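Copper induced nitroreductase D (PDB 2WQF) reduces nitro compounds as a copper-induced, FMN-binding flavoprotein of the nitroreductase family and takes part in defence against oxidative stress. Local coordinates at the interface of chains A and B. Numbering follows the deposited sequence. Chains: chain A/B, Copper induced nitroreductase D.

The interface of chains A and B. Residues chain A 191-192, 194, 197-198; chain B 31, 35, 44.
A:Phe191 lies flat against B:Arg35 where the C-terminal segment of one subunit reaches over the helix 23-35 of the other, part of the two-fold symmetric dimer interface typical of the nitroreductase family. The ring and guanidinium planes are only 20° apart, and B:Arg35 NE sits over the middle of the face, 3.9 Å from the centroid of the A:Phe191 ring, in a cation-pi stack. Closer to the backbone, B:Arg35 CG packs on A:Phe191 CD1 at 3.5 Å, while the carbonyl oxygen of B:Arg35 meets the ring edge. B:Arg35 reaches across by pointing CG away from its own backbone N (chi1 -180°) and running extended to NE.

B:Arg35 NH1 also forms a long salt bridge to A:Asp194 OD1 (3.7 Å); carboxylate and guanidinium stand nearly perpendicular, and water 2 bridges the same two atoms. A leucine in place of B:Arg35 would probably leave the A:Phe191 face without its cationic partner and the A:Asp194 carboxylate without this counter-charge.

One helical turn earlier, B:Lys31 lays its aliphatic chain over A:Phe198, with CG centred 3.8 Å from the ring centroid in a CH-pi contact. A:Arg197 CG, from the ring's own subunit, backs the opposite face nearer the rim. The straight chain of B:Lys31 carries its amine to water 3, which links NZ to A:Asp194 OD2.

Next to this, the guanidinium of A:Arg197 hydrogen-bonds to water 1 at its edge through both NH1 and NH2, and that water continues to the carbonyl oxygen B:Arg35 O at 2.7 Å. B:Gln44 and A:Met192 run alongside each other, head to tail, B:Gln44 CB against A:Met192 SD. B:Gln44 NE2 lies 2.9 Å from the backbone A:Met192 N, donor against donor and doubtful as modelled; an amide turned over would probably suit better, though the structure alone does not show this. B:Gln44 NE2 also sits above the A:Arg197 guanidinium plane, towards its rim, 3.4 Å from A:Arg197 NH2, the planes 62° apart.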
loop_
_atom_site.group_PDB
_atom_site.type_symbol
_atom_site.label_atom_id
_atom_site.label_comp_id
_atom_site.label_asym_id
_atom_site.label_seq_id
_atom_site.Cartn_x
_atom_site.Cartn_y
_atom_site.Cartn_z
ATOM N N PHE A 191 13.173 -12.108 8.116
ATOM C CA PHE A 191 12.271 -12.372 6.989
ATOM C C PHE A 191 11.804 -13.814 7.096
ATOM O O PHE A 191 12.570 -14.710 7.506
ATOM C CB PHE A 191 13.002 -12.165 5.667
ATOM C CG PHE A 191 13.618 -10.804 5.517
ATOM C CD1 PHE A 191 12.910 -9.771 4.927
ATOM C CD2 PHE A 191 14.905 -10.568 5.943
ATOM C CE1 PHE A 191 13.480 -8.521 4.774
ATOM C CE2 PHE A 191 15.502 -9.332 5.829
ATOM C CZ PHE A 191 14.784 -8.284 5.239
ATOM N N MET A 192 10.565 -14.056 6.690
ATOM C CA MET A 192 10.032 -15.407 6.553
ATOM C C MET A 192 10.821 -16.197 5.528
ATOM O O MET A 192 11.497 -15.658 4.652
ATOM C CB MET A 192 8.607 -15.362 5.960
ATOM C CG MET A 192 7.489 -14.911 6.843
ATOM S SD MET A 192 5.979 -14.926 5.850
ATOM C CE MET A 192 5.739 -16.674 5.644
ATOM N N ASP A 194 10.964 -17.923 2.205
ATOM C CA ASP A 194 10.288 -17.781 0.900
ATOM C C ASP A 194 9.257 -18.907 0.657
ATOM O O ASP A 194 8.190 -18.674 0.093
ATOM C CB ASP A 194 11.283 -17.863 -0.271
ATOM C CG ASP A 194 12.121 -16.627 -0.462
ATOM O OD1 ASP A 194 11.850 -15.569 0.151
ATOM O OD2 ASP A 194 13.081 -16.722 -1.261
ATOM N N ARG A 197 5.626 -18.264 1.741
ATOM C CA ARG A 197 4.786 -17.177 1.229
ATOM C C ARG A 197 4.767 -17.002 -0.284
ATOM O O ARG A 197 3.980 -16.215 -0.751
ATOM C CB ARG A 197 5.120 -15.840 1.903
ATOM C CG ARG A 197 6.534 -15.333 1.708
ATOM C CD ARG A 197 6.614 -13.881 2.181
ATOM N NE ARG A 197 8.004 -13.447 2.388
ATOM C CZ ARG A 197 8.370 -12.291 2.930
ATOM N NH1 ARG A 197 7.456 -11.390 3.221
ATOM N NH2 ARG A 197 9.657 -12.001 3.121
ATOM N N PHE A 198 5.594 -17.740 -1.021
ATOM C CA PHE A 198 5.603 -17.685 -2.479
ATOM C C PHE A 198 5.453 -19.061 -3.079
ATOM O O PHE A 198 6.220 -19.969 -2.783
ATOM C CB PHE A 198 6.912 -17.094 -3.018
ATOM C CG PHE A 198 7.287 -15.743 -2.438
ATOM C CD1 PHE A 198 6.543 -14.631 -2.692
ATOM C CD2 PHE A 198 8.430 -15.600 -1.675
ATOM C CE1 PHE A 198 6.907 -13.413 -2.182
ATOM C CE2 PHE A 198 8.799 -14.376 -1.170
ATOM C CZ PHE A 198 8.039 -13.286 -1.427
ATOM N N LYS B 31 9.684 -11.467 -5.728
ATOM C CA LYS B 31 9.967 -11.887 -4.368
ATOM C C LYS B 31 10.653 -10.751 -3.594
ATOM O O LYS B 31 10.304 -10.482 -2.448
ATOM C CB LYS B 31 10.832 -13.136 -4.345
ATOM C CG LYS B 31 10.120 -14.404 -4.799
ATOM C CD LYS B 31 11.140 -15.573 -4.806
ATOM C CE LYS B 31 10.524 -16.881 -5.146
ATOM N NZ LYS B 31 11.559 -17.941 -5.301
ATOM N N ARG B 35 9.501 -8.920 -0.221
ATOM C CA ARG B 35 10.421 -9.097 0.919
ATOM C C ARG B 35 10.725 -7.769 1.607
ATOM O O ARG B 35 10.734 -7.665 2.846
ATOM C CB ARG B 35 11.730 -9.717 0.408
ATOM C CG ARG B 35 12.769 -9.967 1.467
ATOM C CD ARG B 35 14.060 -10.480 0.865
ATOM N NE ARG B 35 14.946 -11.050 1.884
ATOM C CZ ARG B 35 14.837 -12.292 2.379
ATOM N NH1 ARG B 35 13.920 -13.126 1.922
ATOM N NH2 ARG B 35 15.656 -12.696 3.318
ATOM N N GLN B 44 4.367 -9.716 8.029
ATOM C CA GLN B 44 4.557 -10.362 6.728
ATOM C C GLN B 44 3.396 -11.280 6.353
ATOM O O GLN B 44 3.588 -12.454 6.026
ATOM C CB GLN B 44 5.875 -11.143 6.736
ATOM C CG GLN B 44 7.077 -10.274 6.979
ATOM C CD GLN B 44 8.264 -11.096 7.399
ATOM O OE1 GLN B 44 8.612 -11.181 8.611
ATOM N NE2 GLN B 44 8.869 -11.739 6.440
HETATM O O HOH W 1 9.412 -9.485 4.342
HETATM O O HOH W 2 12.372 -13.044 -0.712
HETATM O O HOH W 3 13.150 -18.612 -2.986
#